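Local coordinates for protein C-1-tetrahydrofolate synthase, cytoplasmic, putative (Trypanosoma brucei, PDB 4CJX) that probably interconverts one-carbon forms of tetrahydrofolate as an NADP-dependent methylenetetrahydrofolate dehydrogenase and methenyltetrahydrofolate cyclohydrolase, acting as a homodimer, at residues R75-A80 / S302-N307; K79-A82 / R87-S90. All coordinates share one frame; numbering follows the deposited sequence.

Contact 1: R75-A80 / S302-N307; sequences RLKRKA and SMLLKN. With 9L9 ((2S)-2-[[4-[[2,4-bis(azanyl)-6-oxidanylidene-1H-pyrimidin-5-yl]carbamoylamino]phenyl]carbonylamino]pentanedioic acid), chain G.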
loop_
_atom_site.group_PDB
_atom_site.type_symbol
_atom_site.label_atom_id
_atom_site.label_comp_id
_atom_site.label_asym_id
_atom_site.label_seq_id
_atom_site.Cartn_x
_atom_site.Cartn_y
_atom_site.Cartn_z
ATOM N N ARG B 75 -5.330 1.382 -28.792
ATOM C CA ARG B 75 -5.971 2.145 -29.855
ATOM C C ARG B 75 -6.909 3.195 -29.248
ATOM O O ARG B 75 -6.937 4.331 -29.703
ATOM C CB ARG B 75 -6.717 1.224 -30.837
ATOM C CG ARG B 75 -7.325 1.937 -32.044
ATOM C CD ARG B 75 -7.756 0.979 -33.158
ATOM N NE ARG B 75 -8.700 -0.043 -32.707
ATOM C CZ ARG B 75 -8.364 -1.301 -32.435
ATOM N NH1 ARG B 75 -7.103 -1.688 -32.574
ATOM N NH2 ARG B 75 -9.278 -2.166 -32.020
ATOM N N LEU B 76 -7.642 2.834 -28.203
ATOM C CA LEU B 76 -8.587 3.787 -27.637
ATOM C C LEU B 76 -7.861 4.958 -26.952
ATOM O O LEU B 76 -8.298 6.103 -27.024
ATOM C CB LEU B 76 -9.555 3.093 -26.675
ATOM C CG LEU B 76 -10.576 2.115 -27.278
ATOM C CD1 LEU B 76 -11.245 1.327 -26.140
ATOM C CD2 LEU B 76 -11.627 2.800 -28.149
ATOM N N LYS B 77 -6.761 4.649 -26.277
ATOM C CA LYS B 77 -5.937 5.675 -25.623
ATOM C C LYS B 77 -5.401 6.664 -26.659
ATOM O O LYS B 77 -5.521 7.877 -26.493
ATOM C CB LYS B 77 -4.800 5.029 -24.803
ATOM C CG LYS B 77 -5.299 4.291 -23.545
ATOM C CD LYS B 77 -4.278 3.355 -22.892
ATOM C CE LYS B 77 -4.911 2.587 -21.721
ATOM N NZ LYS B 77 -3.944 1.749 -20.961
ATOM N N ARG B 78 -4.853 6.147 -27.747
ATOM C CA ARG B 78 -4.283 6.999 -28.798
ATOM C C ARG B 78 -5.338 7.895 -29.424
ATOM O O ARG B 78 -5.128 9.100 -29.626
ATOM C CB ARG B 78 -3.614 6.131 -29.856
ATOM C CG ARG B 78 -2.370 5.434 -29.317
ATOM C CD ARG B 78 -2.016 4.187 -30.103
ATOM N NE ARG B 78 -0.783 3.596 -29.600
ATOM C CZ ARG B 78 -0.093 2.622 -30.198
ATOM N NH1 ARG B 78 -0.508 2.065 -31.338
ATOM N NH2 ARG B 78 1.042 2.209 -29.647
ATOM N N LYS B 79 -6.487 7.292 -29.709
ATOM C CA LYS B 79 -7.615 7.986 -30.302
ATOM C C LYS B 79 -8.112 9.107 -29.395
ATOM O O LYS B 79 -8.338 10.232 -29.841
ATOM C CB LYS B 79 -8.744 6.993 -30.575
ATOM C CG LYS B 79 -9.358 7.121 -31.942
ATOM C CD LYS B 79 -10.780 6.558 -32.004
ATOM C CE LYS B 79 -11.737 7.477 -31.263
ATOM N NZ LYS B 79 -13.167 7.118 -31.464
ATOM N N ALA B 80 -8.315 8.796 -28.125
ATOM C CA ALA B 80 -8.729 9.823 -27.155
ATOM C C ALA B 80 -7.706 10.974 -27.087
ATOM O O ALA B 80 -8.060 12.149 -27.165
ATOM C CB ALA B 80 -8.888 9.207 -25.788
ATOM N N SER B 302 -9.742 8.258 -19.814
ATOM C CA SER B 302 -9.825 9.687 -19.515
ATOM C C SER B 302 -8.880 10.103 -18.387
ATOM O O SER B 302 -8.327 11.201 -18.408
ATOM C CB SER B 302 -11.264 10.079 -19.137
ATOM O OG SER B 302 -12.126 9.840 -20.238
ATOM N N MET B 303 -8.717 9.239 -17.403
ATOM C CA MET B 303 -7.798 9.534 -16.298
ATOM C C MET B 303 -6.324 9.528 -16.724
ATOM O O MET B 303 -5.513 10.243 -16.134
ATOM C CB MET B 303 -8.012 8.564 -15.132
ATOM C CG MET B 303 -9.382 8.657 -14.459
ATOM S SD MET B 303 -9.844 10.328 -13.961
ATOM C CE MET B 303 -10.832 10.855 -15.340
ATOM N N LEU B 304 -5.979 8.714 -17.715
ATOM C CA LEU B 304 -4.623 8.694 -18.251
ATOM C C LEU B 304 -4.335 10.041 -18.902
ATOM O O LEU B 304 -3.253 10.575 -18.752
ATOM C CB LEU B 304 -4.433 7.566 -19.270
ATOM C CG LEU B 304 -3.224 7.669 -20.209
ATOM C CD1 LEU B 304 -1.919 7.596 -19.426
ATOM C CD2 LEU B 304 -3.257 6.587 -21.276
ATOM N N LEU B 305 -5.324 10.569 -19.623
ATOM C CA LEU B 305 -5.206 11.870 -20.283
ATOM C C LEU B 305 -5.106 12.999 -19.238
ATOM O O LEU B 305 -4.362 13.964 -19.414
ATOM C CB LEU B 305 -6.392 12.102 -21.222
ATOM C CG LEU B 305 -6.595 11.073 -22.343
ATOM C CD1 LEU B 305 -7.640 11.583 -23.319
ATOM C CD2 LEU B 305 -5.312 10.760 -23.090
ATOM N N LYS B 306 -5.863 12.858 -18.146
ATOM C CA LYS B 306 -5.797 13.809 -17.040
ATOM C C LYS B 306 -4.386 13.822 -16.392
ATOM O O LYS B 306 -3.762 14.881 -16.288
ATOM C CB LYS B 306 -6.917 13.525 -16.027
ATOM C CG LYS B 306 -7.112 14.642 -15.013
ATOM C CD LYS B 306 -8.375 14.445 -14.199
ATOM C CE LYS B 306 -8.622 15.606 -13.236
ATOM N NZ LYS B 306 -9.427 15.150 -12.050
ATOM N N ASN B 307 -3.881 12.653 -16.005
ATOM C CA ASN B 307 -2.535 12.533 -15.456
ATOM C C ASN B 307 -1.512 13.195 -16.384
ATOM O O ASN B 307 -0.644 13.945 -15.947
ATOM C CB ASN B 307 -2.123 11.071 -15.262
ATOM C CG ASN B 307 -2.834 10.391 -14.112
ATOM O OD1 ASN B 307 -3.700 10.973 -13.469
ATOM N ND2 ASN B 307 -2.480 9.138 -13.861
HETATM N N2A 9L9 G . 0.063 0.089 -18.408
HETATM N N1 9L9 G . -1.818 -1.426 -18.555
HETATM C C2 9L9 G . -1.379 -0.171 -18.301
HETATM N N3 9L9 G . -2.235 0.865 -17.932
HETATM C C4 9L9 G . -3.575 0.461 -17.870
HETATM O O4A 9L9 G . -4.312 1.376 -17.537
HETATM N N5A 9L9 G . -5.411 -1.107 -18.199
HETATM C C5 9L9 G . -4.057 -0.832 -18.115
HETATM C C6 9L9 G . -3.126 -1.752 -18.482
HETATM N N7 9L9 G . -3.533 -3.129 -18.760
HETATM O O8A 9L9 G . -5.837 0.234 -19.994
HETATM N N9 9L9 G . -7.488 -1.018 -19.114
HETATM C C1B 9L9 G . -8.525 -0.625 -19.913
HETATM C C2B 9L9 G . -9.717 -1.374 -19.834
HETATM C C3B 9L9 G . -10.830 -1.071 -20.620
HETATM C C4B 9L9 G . -10.798 -0.005 -21.523
HETATM C C5B 9L9 G . -9.624 0.778 -21.566
HETATM C C6B 9L9 G . -8.501 0.469 -20.787
HETATM C C7B 9L9 G . -12.039 0.357 -22.319
HETATM O O7B 9L9 G . -12.177 1.518 -22.621
HETATM C CAW 9L9 G . -6.198 -0.593 -19.173
HETATM N N 9L9 G . -13.005 -0.541 -22.609
HETATM C CA 9L9 G . -14.268 -0.234 -23.270
HETATM C C 9L9 G . -15.354 -0.232 -22.219
HETATM O OXT 9L9 G . -15.136 -0.883 -21.187
HETATM C CB 9L9 G . -14.715 -1.256 -24.288
HETATM C CG 9L9 G . -13.540 -1.986 -24.909
HETATM C CD 9L9 G . -14.011 -2.675 -26.151
HETATM O OE1 9L9 G . -14.534 -1.986 -27.026
HETATM O OE2 9L9 G . -13.862 -3.901 -26.250
HETATM O O 9L9 G . -16.435 0.380 -22.397
#
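Ala-80 of helix 68-83 and Leu-305 of helix 296-316 make the closest apolar contact between these helices: the methyl of Ala-80, directed at the other helix, meets one branch of Leu-305, CB to CD1 at 3.6 Å. One helical turn before Ala-80, the aliphatic part of Lys-77 meets the adjacent Leu-304, the lysine CD lying 3.8 Å from Leu-304 CD2, and the two side chains cross at about a right angle. Few side chains bridge the 10.1 Å between the segment axes, which are inclined at 52°.

The polar part belongs to the inhibitor 9L9, whose pocket Leu-76 and Lys-77 line, and this helix packing borders that site. Beyond CG the Lys-77 chain is fully extended (chi2 166°, chi3 -175°), which carries its terminal nitrogen past Leu-304 to the urea carbonyl of 9L9, where NZ donates to O8A at 2.6 Å. Gln-121 OE1 gives this buried nitrogen a second hydrogen-bonding partner. Leu-76 adds a lighter touch, its CD1 lying 3.6 Å from the amide oxygen O7B of the ligand.

Helix 30-51 touches both segments, through Gln-38 on Ala-80 and Leu-41 on Leu-305, while helix 166-178 borders Leu-304 at Cys-166.

Contact 2: K79-A82 / R87-S90; sequences KAAA and RNFS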
loop_
_atom_site.group_PDB
_atom_site.type_symbol
_atom_site.label_atom_id
_atom_site.label_comp_id
_atom_site.label_asym_id
_atom_site.label_seq_id
_atom_site.Cartn_x
_atom_site.Cartn_y
_atom_site.Cartn_z
ATOM N N LYS B 79 -6.487 7.292 -29.709
ATOM C CA LYS B 79 -7.615 7.986 -30.302
ATOM C C LYS B 79 -8.112 9.107 -29.395
ATOM O O LYS B 79 -8.338 10.232 -29.841
ATOM C CB LYS B 79 -8.744 6.993 -30.575
ATOM C CG LYS B 79 -9.358 7.121 -31.942
ATOM C CD LYS B 79 -10.780 6.558 -32.004
ATOM C CE LYS B 79 -11.737 7.477 -31.263
ATOM N NZ LYS B 79 -13.167 7.118 -31.464
ATOM N N ALA B 80 -8.315 8.796 -28.125
ATOM C CA ALA B 80 -8.729 9.823 -27.155
ATOM C C ALA B 80 -7.706 10.974 -27.087
ATOM O O ALA B 80 -8.060 12.149 -27.165
ATOM C CB ALA B 80 -8.888 9.207 -25.788
ATOM N N ALA B 81 -6.434 10.606 -26.959
ATOM C CA ALA B 81 -5.332 11.555 -26.884
ATOM C C ALA B 81 -5.305 12.469 -28.111
ATOM O O ALA B 81 -5.231 13.699 -27.998
ATOM C CB ALA B 81 -4.024 10.788 -26.752
ATOM N N ALA B 82 -5.402 11.865 -29.286
ATOM C CA ALA B 82 -5.450 12.638 -30.505
ATOM C C ALA B 82 -6.637 13.595 -30.503
ATOM O O ALA B 82 -6.492 14.752 -30.883
ATOM C CB ALA B 82 -5.473 11.732 -31.723
ATOM N N ARG B 87 -0.179 15.018 -28.522
ATOM C CA ARG B 87 0.674 14.315 -29.477
ATOM C C ARG B 87 0.878 12.869 -29.022
ATOM O O ARG B 87 1.060 12.633 -27.836
ATOM C CB ARG B 87 2.045 14.992 -29.558
ATOM C CG ARG B 87 2.853 14.573 -30.771
ATOM C CD ARG B 87 4.344 14.772 -30.547
ATOM N NE ARG B 87 5.106 14.589 -31.781
ATOM N N ASN B 88 0.871 11.919 -29.961
ATOM C CA ASN B 88 1.089 10.494 -29.646
ATOM C C ASN B 88 2.478 10.035 -30.088
ATOM O O ASN B 88 2.934 10.385 -31.179
ATOM C CB ASN B 88 0.054 9.617 -30.355
ATOM C CG ASN B 88 -1.248 9.468 -29.574
ATOM O OD1 ASN B 88 -1.260 9.018 -28.426
ATOM N ND2 ASN B 88 -2.360 9.838 -30.213
ATOM N N PHE B 89 3.133 9.248 -29.239
ATOM C CA PHE B 89 4.338 8.500 -29.595
ATOM C C PHE B 89 3.981 7.046 -29.383
ATOM O O PHE B 89 3.950 6.547 -28.261
ATOM C CB PHE B 89 5.523 8.860 -28.709
ATOM C CG PHE B 89 5.917 10.293 -28.775
ATOM C CD1 PHE B 89 5.215 11.250 -28.058
ATOM C CD2 PHE B 89 7.013 10.696 -29.546
ATOM C CE1 PHE B 89 5.589 12.588 -28.111
ATOM C CE2 PHE B 89 7.383 12.031 -29.615
ATOM C CZ PHE B 89 6.670 12.979 -28.890
ATOM N N SER B 90 3.692 6.376 -30.482
ATOM C CA SER B 90 3.170 5.039 -30.467
ATOM C C SER B 90 4.293 4.095 -30.746
ATOM O O SER B 90 5.024 4.294 -31.704
ATOM C CB SER B 90 2.125 4.934 -31.572
ATOM O OG SER B 90 1.082 5.860 -31.318
#
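A beta-alpha-beta unit, built from strand 58-64, helix 68-83 and strand 87-93, is closed here: the last turn of the crossover helix meets the start of the strand that follows it. Asn-88 carries the strand's share of the contact, its amide group spanning two successive alanines of the helix. Its OD1 lies 3.7 Å from Ala-81 CB, and its ND2 lies 3.9 Å from Ala-82 CB, both as van der Waals contacts. With CG beside the backbone N and anti to the carbonyl carbon (chi1 -86°), the asparagine directs its amide across the gap at the helix.

No hydrogen bond links residues 79-82 to 87-90. The polar end of Asn-88 is instead engaged just before the helical segment, where its ND2 donates to the backbone O of Arg-78. Together, that bond and the alanine methyls tie the strand's beginning to the helix that precedes it.

On the sheet side, Arg-87 and Phe-89 pair through their backbones with strand 58-64, whose Leu-59 also packs on Ala-81 and Asn-88; on a neighbouring flank of helix 68-83, Leu-305 of helix 296-316 also touches Ala-81.

Helix 68-83 is common to both contacts, which share Lys-79 and Ala-80 and have centres 8 Å apart. Contact 2 is local, closing a beta-alpha-beta unit over a four-residue gap, whereas contact 1 brings in helix 296-316 from near the end of the chain, after 221 intervening residues. The helix therefore presents one surface to the three-stranded parallel sheet and another to the C-terminal helix, so that the catalytic part of the chain is joined to its far C-terminal end. The two contacts also touch directly, Leu-305 CD2 lying 3.9 Å from Ala-81 CA. Only contact 1 reaches the inhibitor; Ala-81 in contact 2 is about 13 Å from it, side chain to ligand.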